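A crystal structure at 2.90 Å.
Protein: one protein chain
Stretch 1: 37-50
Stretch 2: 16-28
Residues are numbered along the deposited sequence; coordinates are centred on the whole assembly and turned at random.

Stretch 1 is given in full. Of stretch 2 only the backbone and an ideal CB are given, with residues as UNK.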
# COMPACT_ATOMS: atom_id res chain seq x y z
N PRO O 37 29.54 -12.66 29.25
CA PRO O 37 29.34 -11.44 28.49
C PRO O 37 27.97 -10.88 28.86
O PRO O 37 27.08 -11.66 29.21
CB PRO O 37 29.39 -11.92 27.03
CG PRO O 37 28.88 -13.29 27.08
CD PRO O 37 29.25 -13.87 28.44
N PRO O 38 27.82 -9.55 28.83
CA PRO O 38 26.55 -8.92 29.27
C PRO O 38 25.39 -9.10 28.27
O PRO O 38 25.19 -8.28 27.36
CB PRO O 38 26.93 -7.45 29.47
CG PRO O 38 28.12 -7.23 28.56
CD PRO O 38 28.84 -8.55 28.46
N ILE O 39 24.63 -10.18 28.44
CA ILE O 39 23.51 -10.51 27.56
C ILE O 39 22.18 -10.32 28.30
O ILE O 39 22.09 -10.58 29.50
CB ILE O 39 23.60 -11.97 27.02
CG1 ILE O 39 24.97 -12.25 26.41
CG2 ILE O 39 22.48 -12.26 26.02
CD1 ILE O 39 25.28 -11.45 25.16
N GLY O 40 21.17 -9.86 27.59
CA GLY O 40 19.85 -9.72 28.16
C GLY O 40 18.83 -9.48 27.06
O GLY O 40 19.20 -9.34 25.88
N PRO O 41 17.54 -9.43 27.43
CA PRO O 41 16.48 -9.16 26.45
C PRO O 41 16.67 -7.80 25.77
O PRO O 41 17.15 -6.84 26.42
CB PRO O 41 15.20 -9.14 27.30
CG PRO O 41 15.57 -9.63 28.63
CD PRO O 41 17.03 -9.40 28.81
N LEU O 42 16.29 -7.72 24.50
CA LEU O 42 16.42 -6.49 23.74
C LEU O 42 15.26 -5.57 24.12
O LEU O 42 14.18 -6.06 24.45
CB LEU O 42 16.47 -6.79 22.25
CG LEU O 42 17.84 -6.99 21.56
CD1 LEU O 42 18.91 -7.60 22.47
CD2 LEU O 42 17.72 -7.78 20.25
N LEU O 43 15.51 -4.26 24.10
CA LEU O 43 14.55 -3.28 24.58
C LEU O 43 13.78 -2.56 23.49
O LEU O 43 14.33 -2.25 22.40
CB LEU O 43 15.24 -2.21 25.44
CG LEU O 43 16.14 -2.64 26.61
CD1 LEU O 43 16.79 -1.42 27.22
CD2 LEU O 43 15.33 -3.36 27.67
N LEU O 44 12.52 -2.24 23.80
CA LEU O 44 11.68 -1.43 22.89
C LEU O 44 12.25 -0.04 22.62
O LEU O 44 12.05 0.52 21.54
CB LEU O 44 10.25 -1.29 23.44
CG LEU O 44 9.09 -2.08 22.84
CD1 LEU O 44 7.82 -1.41 23.22
CD2 LEU O 44 9.19 -2.12 21.35
N GLN O 45 12.97 0.51 23.61
CA GLN O 45 13.49 1.89 23.56
C GLN O 45 14.76 2.03 22.75
O GLN O 45 15.27 3.14 22.59
CB GLN O 45 13.72 2.43 24.98
CG GLN O 45 14.67 1.59 25.83
CD GLN O 45 15.21 2.35 27.04
OE1 GLN O 45 14.45 2.80 27.90
NE2 GLN O 45 16.53 2.46 27.12
N ASP O 46 15.28 0.90 22.25
CA ASP O 46 16.46 0.94 21.39
C ASP O 46 16.12 1.43 19.98
O ASP O 46 15.96 0.63 19.06
CB ASP O 46 17.12 -0.43 21.32
CG ASP O 46 18.56 -0.37 20.83
OD1 ASP O 46 18.98 0.61 20.12
OD2 ASP O 46 19.28 -1.33 21.17
N PHE O 47 16.03 2.75 19.81
CA PHE O 47 15.54 3.32 18.58
C PHE O 47 16.45 3.00 17.41
O PHE O 47 15.97 2.77 16.28
CB PHE O 47 15.39 4.83 18.69
CG PHE O 47 14.85 5.49 17.43
CD1 PHE O 47 13.50 5.41 17.12
CD2 PHE O 47 15.71 6.16 16.57
CE1 PHE O 47 13.02 5.99 15.98
CE2 PHE O 47 15.23 6.75 15.41
CZ PHE O 47 13.89 6.67 15.12
N LYS O 48 17.76 2.99 17.66
CA LYS O 48 18.71 2.70 16.61
C LYS O 48 18.40 1.33 16.00
O LYS O 48 18.36 1.18 14.77
CB LYS O 48 20.15 2.78 17.09
CG LYS O 48 21.16 2.69 15.92
CD LYS O 48 22.59 2.78 16.40
CE LYS O 48 22.99 1.52 17.12
NZ LYS O 48 24.13 1.78 18.02
N LEU O 49 18.17 0.36 16.88
CA LEU O 49 17.79 -0.98 16.46
C LEU O 49 16.52 -0.97 15.60
O LEU O 49 16.57 -1.30 14.40
CB LEU O 49 17.57 -1.91 17.66
CG LEU O 49 17.16 -3.34 17.32
CD1 LEU O 49 18.20 -3.95 16.42
CD2 LEU O 49 16.99 -4.19 18.55
N ILE O 50 15.40 -0.56 16.20
CA ILE O 50 14.13 -0.62 15.52
C ILE O 50 14.13 0.20 14.23
O ILE O 50 13.57 -0.25 13.22
CB ILE O 50 12.94 -0.13 16.39
CG1 ILE O 50 13.04 -0.63 17.85
CG2 ILE O 50 11.58 -0.49 15.71
CD1 ILE O 50 12.70 -2.10 18.06
N UNK O 16 22.79 11.96 15.91
CA UNK O 16 24.10 11.33 15.73
C UNK O 16 24.17 10.03 16.50
O UNK O 16 23.52 9.90 17.53
CB UNK O 16 25.22 12.27 16.18
N UNK O 17 24.97 9.10 15.97
CA UNK O 17 25.06 7.72 16.47
C UNK O 17 26.53 7.39 16.77
O UNK O 17 27.40 7.54 15.90
CB UNK O 17 24.48 6.73 15.46
N UNK O 18 26.82 6.93 17.97
CA UNK O 18 28.23 6.75 18.35
C UNK O 18 28.87 5.46 17.84
O UNK O 18 30.05 5.44 17.48
CB UNK O 18 28.35 6.79 19.87
N UNK O 19 28.07 4.38 17.82
CA UNK O 19 28.54 3.03 17.45
C UNK O 19 27.51 2.34 16.58
O UNK O 19 26.35 2.18 17.00
CB UNK O 19 28.82 2.19 18.69
N UNK O 20 27.92 1.90 15.37
CA UNK O 20 26.95 1.34 14.43
C UNK O 20 26.46 -0.05 14.83
O UNK O 20 25.44 -0.52 14.30
CB UNK O 20 27.57 1.28 13.03
N UNK O 21 27.17 -0.70 15.76
CA UNK O 21 26.96 -2.12 16.03
C UNK O 21 26.34 -2.47 17.39
O UNK O 21 25.95 -3.61 17.60
CB UNK O 21 28.31 -2.84 15.91
N UNK O 22 26.23 -1.49 18.28
CA UNK O 22 25.77 -1.78 19.63
C UNK O 22 24.26 -1.84 19.73
O UNK O 22 23.57 -1.13 18.98
CB UNK O 22 26.31 -0.73 20.60
N UNK O 23 23.75 -2.64 20.66
CA UNK O 23 22.32 -2.67 20.98
C UNK O 23 22.13 -2.69 22.47
O UNK O 23 22.96 -3.24 23.19
CB UNK O 23 21.63 -3.88 20.34
N UNK O 24 21.04 -2.10 22.94
CA UNK O 24 20.74 -2.02 24.37
C UNK O 24 20.25 -3.31 25.01
O UNK O 24 19.41 -4.01 24.44
CB UNK O 24 19.69 -0.94 24.60
N UNK O 25 20.78 -3.63 26.19
CA UNK O 25 20.27 -4.72 27.01
C UNK O 25 20.53 -4.50 28.50
O UNK O 25 21.37 -3.68 28.88
CB UNK O 25 20.90 -6.04 26.56
N UNK O 26 19.77 -5.20 29.34
CA UNK O 26 20.08 -5.28 30.76
C UNK O 26 20.67 -6.67 30.91
O UNK O 26 20.05 -7.64 30.48
CB UNK O 26 18.86 -5.05 31.66
N UNK O 27 21.87 -6.78 31.50
CA UNK O 27 22.60 -8.06 31.58
C UNK O 27 22.10 -9.01 32.66
O UNK O 27 21.69 -8.57 33.74
CB UNK O 27 24.08 -7.78 31.82
N UNK O 28 22.15 -10.31 32.38
CA UNK O 28 21.95 -11.35 33.38
C UNK O 28 23.04 -11.23 34.43
O UNK O 28 24.17 -10.83 34.12
CB UNK O 28 21.95 -12.74 32.74

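Position 16 lies beyond the reach of stretch 1: nothing of it comes within 5.5 Å of the ideal CB, and phi near -73° admits most residues, proline among them. The deposited residue is P16.

At position 17 the CA-to-CB bond points toward stretch 1, and the ideal CB stands 4.5 Å from K48 CD, the aliphatic part of the lysine. Extended backbone angles and an apolar neighbour suit a small or medium hydrophobic side chain, branched or not. It is V17, whose CG1 packs 3.4 Å from K48 CD.

Position 18 has open space beside it and would accept many polar residues; it is S18, without contact to stretch 1.

Position 19 points sideways, its ideal CB 4.8 Å from K48 NZ. A positive charge so near favours an acidic or neutral polar residue. The deposited D19 receives a very short hydrogen bond, 2.5 Å from K48 NZ to D19 O, through its main chain; its carboxylate instead accepts from the backbone two residues on, with the N of position 21 3.1 Å from D19 OD1.

Positions 20 and 21 point away and stretch 1 hardly restricts them. They are P20, compatible with its phi of -73°, and F21.

At position 22 the ideal CB is 4.2 Å from K48 NZ, so a short side chain with an acceptor, such as serine, threonine, aspartate or asparagine, would fit. T22 uses both its acceptors: K48 NZ donates to T22 OG1 at 3.0 Å and to T22 O at 3.1 Å, anchoring the lysine's end.

Position 23 points sideways, its ideal CB 3.6 Å from D46 OD2, with L49 CD2 5.0 Å and L42 CG 5.1 Å from that CB. Such mixed surroundings suit threonine, valine or serine. In T23 the methyl CG2 lies 4.0 Å from L49 CD1.

At position 24 the CB points toward stretch 1, 3.9 Å from L43 CD1 and 3.5 Å from D46 OD2. The carboxylate is engaged by the main chain, as the backbone N of position 24 donates to D46 OD2 at 2.6 Å in a nearly straight bond. With L43 CD1 so near the CB, a long side chain with an aliphatic stem and polar end is plausible. The deposited Q24 packs its CB 4.0 Å from L43 CD1, and its amide lies beside that of Q45.

Position 25 has its CB 3.8 Å from both G40 O and P41 O, and P38 O lies within range of a long donor; lysine or arginine would suit. R25 NH1 donates to P38 O at 3.1 Å, while R25 NE bonds T23 O at 3.0 Å, holding the side chain folded back.

At position 26 no atom of stretch 1 lies within 5.5 Å of the ideal CB, leaving a wide choice. It is I26, whose carbonyl O receives a CA-H contact from G40 CA at 3.1 Å.

The ideal CB of position 27 is 3.7 Å from P38 CB, which favours a compact apolar residue; P27 CB packs 3.8 Å from P38 CB.

Position 28 points sideways, its ideal CB 3.9 Å from I39 O, and the choice is wide, polar or apolar. In L28 the backbone does the bonding, L28 N to I39 O at 2.9 Å.

Stretch 2 (16-28) PVSDPFTTQRIPL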
# COMPACT_ATOMS: atom_id res chain seq x y z
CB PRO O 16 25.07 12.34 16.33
CG PRO O 16 24.34 13.62 16.35
CD PRO O 16 22.89 13.24 16.61
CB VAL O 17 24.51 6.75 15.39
CG1 VAL O 17 24.80 5.32 15.74
CG2 VAL O 17 23.03 6.95 15.22
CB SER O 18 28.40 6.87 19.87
OG SER O 18 27.25 6.33 20.52
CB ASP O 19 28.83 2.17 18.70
CG ASP O 19 29.77 0.98 18.40
OD1 ASP O 19 29.67 0.35 17.32
OD2 ASP O 19 30.63 0.67 19.27
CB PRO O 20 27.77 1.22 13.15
CG PRO O 20 29.13 0.94 13.63
CD PRO O 20 29.29 1.85 14.83
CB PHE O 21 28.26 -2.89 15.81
CG PHE O 21 28.68 -2.95 14.39
CD1 PHE O 21 27.73 -3.06 13.37
CD2 PHE O 21 30.03 -2.90 14.05
CE1 PHE O 21 28.12 -3.14 12.04
CE2 PHE O 21 30.43 -2.98 12.71
CZ PHE O 21 29.48 -3.09 11.71
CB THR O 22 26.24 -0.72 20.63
OG1 THR O 22 25.78 0.57 20.22
CG2 THR O 22 27.75 -0.72 20.74
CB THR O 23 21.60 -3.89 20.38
OG1 THR O 23 22.44 -5.05 20.47
CG2 THR O 23 21.27 -3.64 18.92
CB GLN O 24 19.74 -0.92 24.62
CG GLN O 24 20.44 0.40 24.89
CD GLN O 24 19.56 1.61 24.66
OE1 GLN O 24 19.78 2.35 23.72
NE2 GLN O 24 18.55 1.81 25.51
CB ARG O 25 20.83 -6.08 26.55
CG ARG O 25 22.20 -6.46 27.10
CD ARG O 25 23.36 -5.78 26.39
NE ARG O 25 23.20 -5.71 24.94
CZ ARG O 25 23.47 -6.71 24.10
NH1 ARG O 25 23.92 -7.89 24.53
NH2 ARG O 25 23.27 -6.52 22.79
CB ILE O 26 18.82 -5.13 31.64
CG1 ILE O 26 18.24 -3.72 31.50
CG2 ILE O 26 19.14 -5.42 33.11
CD1 ILE O 26 16.90 -3.54 32.20
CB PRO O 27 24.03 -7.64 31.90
CG PRO O 27 24.04 -6.14 31.97
CD PRO O 27 22.63 -5.68 32.11
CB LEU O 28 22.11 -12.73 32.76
CG LEU O 28 21.02 -13.33 31.87
CD1 LEU O 28 21.61 -14.40 30.97
CD2 LEU O 28 19.93 -13.92 32.72
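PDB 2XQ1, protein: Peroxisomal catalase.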